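Local coordinates for protein particle-associated glycoside hydrolase (Acinetobacter phage Fri1, PDB 6C72) that probably cleaves the capsular polysaccharide of Acinetobacter baumannii as a tailspike depolymerase, helping the phage enter its host cell, at residues A[235-240]-A[264-269]; A[507-512]-A[581-586]. All blocks are in the same frame, centred on the assembly; numbering follows the deposited sequence.

Interaction 1 (A[235-240]-A[264-269])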
ATOM      1  N   ASP A 235     -19.784  -5.570 -17.134  1.00 29.88           N
ATOM      2  CA  ASP A 235     -20.180  -4.230 -17.530  1.00 29.51           C
ATOM      3  C   ASP A 235     -21.617  -3.996 -17.088  1.00 28.78           C
ATOM      4  O   ASP A 235     -22.399  -4.942 -16.952  1.00 28.50           O
ATOM      5  CB  ASP A 235     -20.054  -4.038 -19.047  1.00 29.94           C
ATOM      6  CG  ASP A 235     -18.608  -4.142 -19.545  1.00 30.68           C
ATOM      7  OD1 ASP A 235     -17.683  -4.351 -18.727  1.00 31.00           O
ATOM      8  OD2 ASP A 235     -18.392  -3.997 -20.766  1.00 31.03           O
ATOM      9  N   THR A 236     -21.948  -2.742 -16.801  1.00 26.33           N
ATOM     10  CA  THR A 236     -23.320  -2.350 -16.507  1.00 26.02           C
ATOM     11  C   THR A 236     -23.659  -1.105 -17.312  1.00 26.75           C
ATOM     12  O   THR A 236     -22.852  -0.176 -17.396  1.00 27.31           O
ATOM     13  CB  THR A 236     -23.550  -2.087 -14.997  1.00 25.52           C
ATOM     14  OG1 THR A 236     -22.677  -1.044 -14.548  1.00 25.80           O
ATOM     15  CG2 THR A 236     -23.304  -3.343 -14.170  1.00 25.09           C
ATOM     16  N   SER A 237     -24.860  -1.071 -17.886  1.00 27.05           N
ATOM     17  CA  SER A 237     -25.218   0.036 -18.757  1.00 28.10           C
ATOM     18  C   SER A 237     -26.721   0.248 -18.751  1.00 28.36           C
ATOM     19  O   SER A 237     -27.487  -0.711 -18.832  1.00 28.12           O
ATOM     20  CB  SER A 237     -24.740  -0.211 -20.191  1.00 28.52           C
ATOM     21  OG  SER A 237     -25.326   0.725 -21.075  1.00 29.54           O
ATOM     22  N   GLY A 238     -27.130   1.509 -18.657  1.00 30.08           N
ATOM     23  CA  GLY A 238     -28.505   1.897 -18.881  1.00 30.73           C
ATOM     24  C   GLY A 238     -29.417   1.869 -17.673  1.00 30.41           C
ATOM     25  O   GLY A 238     -30.639   1.984 -17.845  1.00 30.77           O
ATOM     26  N   PHE A 239     -28.881   1.741 -16.462  1.00 30.29           N
ATOM     27  CA  PHE A 239     -29.745   1.592 -15.297  1.00 29.94           C
ATOM     28  C   PHE A 239     -30.313   2.932 -14.837  1.00 31.27           C
ATOM     29  O   PHE A 239     -29.706   3.991 -15.011  1.00 32.40           O
ATOM     30  CB  PHE A 239     -29.002   0.870 -14.167  1.00 28.81           C
ATOM     31  CG  PHE A 239     -28.837  -0.594 -14.442  1.00 27.73           C
ATOM     32  CD1 PHE A 239     -29.839  -1.496 -14.091  1.00 27.62           C
ATOM     33  CD2 PHE A 239     -27.748  -1.060 -15.172  1.00 27.45           C
ATOM     34  CE1 PHE A 239     -29.720  -2.849 -14.404  1.00 27.78           C
ATOM     35  CE2 PHE A 239     -27.619  -2.409 -15.478  1.00 26.88           C
ATOM     36  CZ  PHE A 239     -28.601  -3.304 -15.093  1.00 27.37           C
ATOM     37  N   ARG A 240     -31.521   2.869 -14.275  1.00 29.05           N
ATOM     38  CA  ARG A 240     -32.247   4.074 -13.896  1.00 29.71           C
ATOM     39  C   ARG A 240     -31.589   4.772 -12.713  1.00 28.99           C
ATOM     40  O   ARG A 240     -31.650   6.001 -12.606  1.00 30.12           O
ATOM     41  CB  ARG A 240     -33.700   3.710 -13.584  1.00 30.75           C
ATOM     42  CG  ARG A 240     -34.603   4.875 -13.190  1.00 31.68           C
ATOM     43  CD  ARG A 240     -36.055   4.440 -13.012  1.00 32.90           C
ATOM     44  NE  ARG A 240     -36.190   3.213 -12.220  1.00 32.52           N
ATOM     45  CZ  ARG A 240     -36.306   3.171 -10.890  1.00 32.25           C
ATOM     46  NH1 ARG A 240     -36.301   4.291 -10.173  1.00 32.30           N
ATOM     47  NH2 ARG A 240     -36.431   2.002 -10.271  1.00 32.04           N
ATOM     48  N   PHE A 264     -18.498   0.205 -15.258  1.00 27.64           N
ATOM     49  CA  PHE A 264     -19.785   0.730 -14.818  1.00 27.19           C
ATOM     50  C   PHE A 264     -20.098   1.938 -15.698  1.00 28.11           C
ATOM     51  O   PHE A 264     -19.544   3.025 -15.516  1.00 28.78           O
ATOM     52  CB  PHE A 264     -19.732   1.038 -13.327  1.00 26.73           C
ATOM     53  CG  PHE A 264     -19.249  -0.138 -12.504  1.00 26.15           C
ATOM     54  CD1 PHE A 264     -20.100  -1.184 -12.203  1.00 25.50           C
ATOM     55  CD2 PHE A 264     -17.936  -0.220 -12.078  1.00 26.66           C
ATOM     56  CE1 PHE A 264     -19.667  -2.272 -11.466  1.00 25.48           C
ATOM     57  CE2 PHE A 264     -17.499  -1.313 -11.335  1.00 26.64           C
ATOM     58  CZ  PHE A 264     -18.372  -2.332 -11.022  1.00 26.13           C
ATOM     59  N   LEU A 265     -20.968   1.732 -16.687  1.00 27.85           N
ATOM     60  CA  LEU A 265     -21.171   2.734 -17.722  1.00 29.01           C
ATOM     61  C   LEU A 265     -22.400   3.573 -17.413  1.00 29.79           C
ATOM     62  O   LEU A 265     -22.727   3.778 -16.238  1.00 29.64           O
ATOM     63  CB  LEU A 265     -21.291   2.076 -19.097  1.00 29.06           C
ATOM     64  CG  LEU A 265     -20.175   1.095 -19.460  1.00 28.62           C
ATOM     65  CD1 LEU A 265     -20.432   0.462 -20.843  1.00 28.80           C
ATOM     66  CD2 LEU A 265     -18.805   1.760 -19.427  1.00 29.09           C
ATOM     67  N   ASP A 266     -23.098   4.023 -18.456  1.00 28.40           N
ATOM     68  CA  ASP A 266     -24.122   5.040 -18.289  1.00 29.84           C
ATOM     69  C   ASP A 266     -25.221   4.565 -17.351  1.00 29.18           C
ATOM     70  O   ASP A 266     -25.672   3.416 -17.416  1.00 27.81           O
ATOM     71  CB  ASP A 266     -24.730   5.418 -19.639  1.00 30.89           C
ATOM     72  CG  ASP A 266     -25.364   4.226 -20.343  1.00 29.71           C
ATOM     73  OD1 ASP A 266     -24.616   3.315 -20.762  1.00 28.71           O
ATOM     74  OD2 ASP A 266     -26.614   4.174 -20.448  1.00 29.87           O
ATOM     75  N   ALA A 267     -25.629   5.464 -16.463  1.00 29.66           N
ATOM     76  CA  ALA A 267     -26.765   5.267 -15.583  1.00 29.21           C
ATOM     77  C   ALA A 267     -27.380   6.635 -15.332  1.00 30.95           C
ATOM     78  O   ALA A 267     -26.687   7.654 -15.390  1.00 32.06           O
ATOM     79  CB  ALA A 267     -26.357   4.586 -14.272  1.00 27.70           C
ATOM     80  N   ARG A 268     -28.687   6.654 -15.065  1.00 29.62           N
ATOM     81  CA  ARG A 268     -29.412   7.919 -14.982  1.00 30.87           C
ATOM     82  C   ARG A 268     -29.201   8.654 -13.669  1.00 30.66           C
ATOM     83  O   ARG A 268     -29.590   9.827 -13.574  1.00 31.49           O
ATOM     84  CB  ARG A 268     -30.909   7.699 -15.193  1.00 30.73           C
ATOM     85  CG  ARG A 268     -31.267   6.941 -16.476  1.00 30.80           C
ATOM     86  CD  ARG A 268     -30.700   7.607 -17.723  1.00 31.76           C
ATOM     87  NE  ARG A 268     -31.140   8.992 -17.875  1.00 33.26           N
ATOM     88  CZ  ARG A 268     -32.329   9.336 -18.359  1.00 33.65           C
ATOM     89  NH1 ARG A 268     -33.191   8.394 -18.718  1.00 33.88           N
ATOM     90  NH2 ARG A 268     -32.668  10.611 -18.487  1.00 34.86           N
ATOM     91  N   ARG A 269     -28.607   8.009 -12.661  1.00 34.62           N
ATOM     92  CA  ARG A 269     -28.244   8.724 -11.443  1.00 34.23           C
ATOM     93  C   ARG A 269     -26.724   8.765 -11.307  1.00 33.65           C
ATOM     94  O   ARG A 269     -26.118   9.799 -11.582  1.00 34.20           O
ATOM     95  CB  ARG A 269     -28.910   8.101 -10.208  1.00 33.30           C
ATOM     96  CG  ARG A 269     -28.838   9.008  -8.970  1.00 33.24           C
ATOM     97  CD  ARG A 269     -29.842   8.629  -7.883  1.00 32.85           C
ATOM     98  NE  ARG A 269     -29.524   7.351  -7.247  1.00 31.75           N
ATOM     99  CZ  ARG A 269     -30.280   6.755  -6.326  1.00 31.33           C
ATOM    100  NH1 ARG A 269     -31.418   7.317  -5.907  1.00 31.85           N
ATOM    101  NH2 ARG A 269     -29.897   5.587  -5.822  1.00 30.47           N
TER
HETATM  102  O   HOH W   1     -23.152   1.695 -14.502  1.00 23.79           O
HETATM  103  O   HOH W   2     -25.650   1.449 -15.556  1.00 25.50           O

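Interaction 2 (A[507-512]-A[581-586])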
ATOM      1  N   LEU A 507      24.854  32.813  37.937  1.00 30.98           N
ATOM      2  CA  LEU A 507      26.279  33.045  38.115  1.00 31.75           C
ATOM      3  C   LEU A 507      27.023  32.760  36.812  1.00 32.27           C
ATOM      4  O   LEU A 507      26.435  32.312  35.819  1.00 32.46           O
ATOM      5  CB  LEU A 507      26.821  32.171  39.244  1.00 32.43           C
ATOM      6  CG  LEU A 507      26.388  32.570  40.653  1.00 31.73           C
ATOM      7  CD1 LEU A 507      26.665  31.452  41.636  1.00 32.17           C
ATOM      8  CD2 LEU A 507      27.121  33.840  41.051  1.00 31.18           C
ATOM      9  N   ARG A 508      28.333  33.038  36.821  1.00 37.34           N
ATOM     10  CA  ARG A 508      29.225  32.671  35.714  1.00 37.30           C
ATOM     11  C   ARG A 508      28.663  33.113  34.367  1.00 36.56           C
ATOM     12  O   ARG A 508      28.638  32.348  33.402  1.00 36.98           O
ATOM     13  CB  ARG A 508      29.491  31.167  35.691  1.00 38.19           C
ATOM     14  CG  ARG A 508      29.825  30.545  37.026  1.00 38.57           C
ATOM     15  CD  ARG A 508      30.079  29.067  36.823  1.00 38.99           C
ATOM     16  NE  ARG A 508      30.352  28.341  38.058  1.00 39.25           N
ATOM     17  CZ  ARG A 508      30.680  27.055  38.091  1.00 39.55           C
ATOM     18  NH1 ARG A 508      30.776  26.363  36.959  1.00 39.62           N
ATOM     19  NH2 ARG A 508      30.911  26.459  39.249  1.00 39.75           N
ATOM     20  N   SER A 509      28.153  34.338  34.305  1.00 33.74           N
ATOM     21  CA  SER A 509      27.472  34.756  33.092  1.00 32.36           C
ATOM     22  C   SER A 509      27.482  36.269  33.023  1.00 31.34           C
ATOM     23  O   SER A 509      27.640  36.947  34.039  1.00 31.78           O
ATOM     24  CB  SER A 509      26.025  34.234  33.028  1.00 32.23           C
ATOM     25  OG  SER A 509      25.197  34.774  34.047  1.00 31.70           O
ATOM     26  N   GLY A 510      27.388  36.782  31.806  1.00 32.10           N
ATOM     27  CA  GLY A 510      27.131  38.191  31.560  1.00 31.22           C
ATOM     28  C   GLY A 510      25.724  38.326  30.992  1.00 30.69           C
ATOM     29  O   GLY A 510      25.324  37.535  30.138  1.00 31.48           O
ATOM     30  N   CYS A 511      24.991  39.315  31.472  1.00 39.90           N
ATOM     31  CA  CYS A 511      23.606  39.484  31.076  1.00 39.60           C
ATOM     32  C   CYS A 511      23.343  40.926  30.694  1.00 39.12           C
ATOM     33  O   CYS A 511      23.896  41.850  31.294  1.00 38.84           O
ATOM     34  CB  CYS A 511      22.664  39.070  32.185  1.00 39.29           C
ATOM     35  SG  CYS A 511      22.971  37.384  32.767  1.00 40.30           S
ATOM     36  N   LYS A 512      22.537  41.109  29.660  1.00 31.32           N
ATOM     37  CA  LYS A 512      22.021  42.412  29.273  1.00 31.20           C
ATOM     38  C   LYS A 512      20.495  42.340  29.298  1.00 31.41           C
ATOM     39  O   LYS A 512      19.900  41.497  28.615  1.00 32.51           O
ATOM     40  CB  LYS A 512      22.548  42.810  27.892  1.00 32.12           C
ATOM     41  CG  LYS A 512      22.107  44.183  27.436  1.00 32.38           C
ATOM     42  CD  LYS A 512      22.434  44.372  25.998  1.00 33.50           C
ATOM     43  CE  LYS A 512      21.889  45.675  25.474  1.00 33.99           C
ATOM     44  NZ  LYS A 512      22.220  45.817  24.002  1.00 34.24           N
ATOM     45  N   VAL A 581      15.979  39.581  28.186  1.00 32.67           N
ATOM     46  CA  VAL A 581      17.255  39.230  28.796  1.00 32.76           C
ATOM     47  C   VAL A 581      18.116  38.481  27.785  1.00 33.85           C
ATOM     48  O   VAL A 581      17.660  37.514  27.165  1.00 34.28           O
ATOM     49  CB  VAL A 581      17.070  38.373  30.057  1.00 32.26           C
ATOM     50  CG1 VAL A 581      18.383  38.334  30.812  1.00 32.12           C
ATOM     51  CG2 VAL A 581      15.982  38.949  30.925  1.00 31.45           C
ATOM     52  N   ASP A 582      19.370  38.909  27.654  1.00 36.30           N
ATOM     53  CA  ASP A 582      20.395  38.206  26.888  1.00 37.07           C
ATOM     54  C   ASP A 582      21.422  37.662  27.874  1.00 37.34           C
ATOM     55  O   ASP A 582      21.997  38.425  28.656  1.00 36.55           O
ATOM     56  CB  ASP A 582      21.084  39.137  25.883  1.00 37.09           C
ATOM     57  CG  ASP A 582      20.104  39.853  24.958  1.00 37.08           C
ATOM     58  OD1 ASP A 582      18.998  39.329  24.702  1.00 37.09           O
ATOM     59  OD2 ASP A 582      20.458  40.939  24.454  1.00 37.11           O
ATOM     60  N   VAL A 583      21.650  36.353  27.849  1.00 25.46           N
ATOM     61  CA  VAL A 583      22.576  35.705  28.771  1.00 26.11           C
ATOM     62  C   VAL A 583      23.735  35.127  27.967  1.00 26.59           C
ATOM     63  O   VAL A 583      23.525  34.359  27.018  1.00 27.29           O
ATOM     64  CB  VAL A 583      21.895  34.601  29.604  1.00 26.47           C
ATOM     65  CG1 VAL A 583      22.883  33.982  30.584  1.00 26.69           C
ATOM     66  CG2 VAL A 583      20.671  35.139  30.334  1.00 24.76           C
ATOM     67  N   PHE A 584      24.953  35.495  28.360  1.00 30.62           N
ATOM     68  CA  PHE A 584      26.192  34.953  27.818  1.00 31.17           C
ATOM     69  C   PHE A 584      26.771  34.024  28.877  1.00 31.63           C
ATOM     70  O   PHE A 584      27.002  34.459  30.011  1.00 30.60           O
ATOM     71  CB  PHE A 584      27.190  36.074  27.506  1.00 30.27           C
ATOM     72  CG  PHE A 584      26.664  37.139  26.580  1.00 29.97           C
ATOM     73  CD1 PHE A 584      25.738  38.072  27.014  1.00 29.12           C
ATOM     74  CD2 PHE A 584      27.117  37.218  25.264  1.00 30.37           C
ATOM     75  CE1 PHE A 584      25.259  39.043  26.160  1.00 29.10           C
ATOM     76  CE2 PHE A 584      26.644  38.194  24.403  1.00 29.95           C
ATOM     77  CZ  PHE A 584      25.712  39.105  24.855  1.00 29.61           C
ATOM     78  N   SER A 585      27.024  32.765  28.526  1.00 30.23           N
ATOM     79  CA  SER A 585      27.556  31.844  29.522  1.00 30.97           C
ATOM     80  C   SER A 585      28.436  30.809  28.842  1.00 32.12           C
ATOM     81  O   SER A 585      28.423  30.657  27.620  1.00 32.38           O
ATOM     82  CB  SER A 585      26.440  31.156  30.301  1.00 32.12           C
ATOM     83  OG  SER A 585      25.726  30.270  29.465  1.00 33.33           O
ATOM     84  N   ALA A 586      29.188  30.070  29.656  1.00 26.91           N
ATOM     85  CA  ALA A 586      30.034  28.996  29.147  1.00 27.97           C
ATOM     86  C   ALA A 586      29.377  27.628  29.229  1.00 29.58           C
ATOM     87  O   ALA A 586      29.902  26.665  28.660  1.00 30.28           O
ATOM     88  CB  ALA A 586      31.362  28.954  29.916  1.00 27.63           C
TER
HETATM   89  O   HOH W   3      28.990  29.895  32.527  1.00 31.80           O

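Interaction 1 (A[235-240]-A[264-269])
Ser-237 turns OG anti to its backbone N (chi1 168°), and Asp-266 holds CG between its own backbone N and carbonyl carbon (chi1 59°). These two rotations bring hydroxyl and carboxylate together. OG of Ser-237 donates to OD1 of Asp-266 at 2.7 Å, on the syn side and 20° out of the carboxylate plane. The other oxygen, OD2 of Asp-266, comes 3.3 Å from CA of Gly-238. Gly-238 also gives its backbone N to O of Asp-266 (2.7 Å), so Asp-266 is held through both side chain and main chain. On either side of this point the backbones bond again. N of Leu-265 donates to O of Thr-236 (2.8 Å), and N of Arg-268 to O of Phe-239 (2.9 Å). Thr-236 and Phe-264 form a parallel bridge with their side chains on one face. There OG1 of Thr-236 meets the edge of the Phe-264 ring, 3.5 Å from CD1. Water adds two links. One molecule lies between OG1 of Thr-236 and O of Leu-265. Another donates to O of Asp-266 (2.7 Å) and takes a weak bond from N of Phe-239. Strand 234-237 also pairs with strand 204-207, so the contact joins successive coils of a parallel beta-helix, as in many phage tailspikes. Beyond it, Arg-268 turns its NE to O of Thr-295, and Arg-269 forms a salt bridge with Glu-242. The chemistry implies that pairing between coils continues past the strand ends, with a serine–aspartate bond and water supplementing the backbone bonds where the chain turns.

Interaction 2 (A[507-512]-A[581-586])
The ring of Phe-584 presents its edge to Gly-510, whose O lies in the ring plane 3.2 Å from CD1. The same ring meets Phe-486 edge-to-face. O of Gly-510 also accepts N of Phe-584 at 2.7 Å, in a nearly straight bond (170°). N of Gly-510 returns a bond to O of Phe-584 (3.0 Å). Lys-512 and Asp-582 form the next hydrogen-bonded pair of these antiparallel strands, with N of Lys-512 2.9 Å from O of Asp-582 and N of Asp-582 2.8 Å from O of Lys-512. Cys-511 and Val-583 make the non-hydrogen-bonded pair between them. On their face SG of Cys-511 packs against both methyls of Val-583, 4.0 Å from CG2. At the far end a water bridges O of Arg-508 and N of Ala-586. Phe-584 packs on Thr-516 and Lys-512 on Tyr-529 of the second subunit, and Lys-512 also on Lys-512 of the third. Within the chain, NZ of Lys-512 forms a salt bridge with Glu-531, and OD1 of Asp-582 one with Lys-580. The contact joins two central strands of a C-terminal antiparallel sheet. Backbone bonds fix the register, while Lys-512 packs against other subunits with its charge matched within its own chain.

From the N terminus, the chain first forms a small mixed sheet (residues 19-83) and then enters the parallel beta-helix. There interaction 1 closes a loop of 23 residues, about one coil. It joins strand 234-237 and the residues after it to the end of strand 263-264 and the loop that follows. In the C-terminal domain interaction 2 closes a longer loop of 68 residues, which holds strands 528-536, 541-550, 556-561 and 564-569. The two loops follow in series and neither nest nor cross. The centres of interactions 1 and 2 are 77 Å apart. Both contacts lie within one chain. No other chain touches interaction 1, whereas both neighbouring subunits pack against interaction 2.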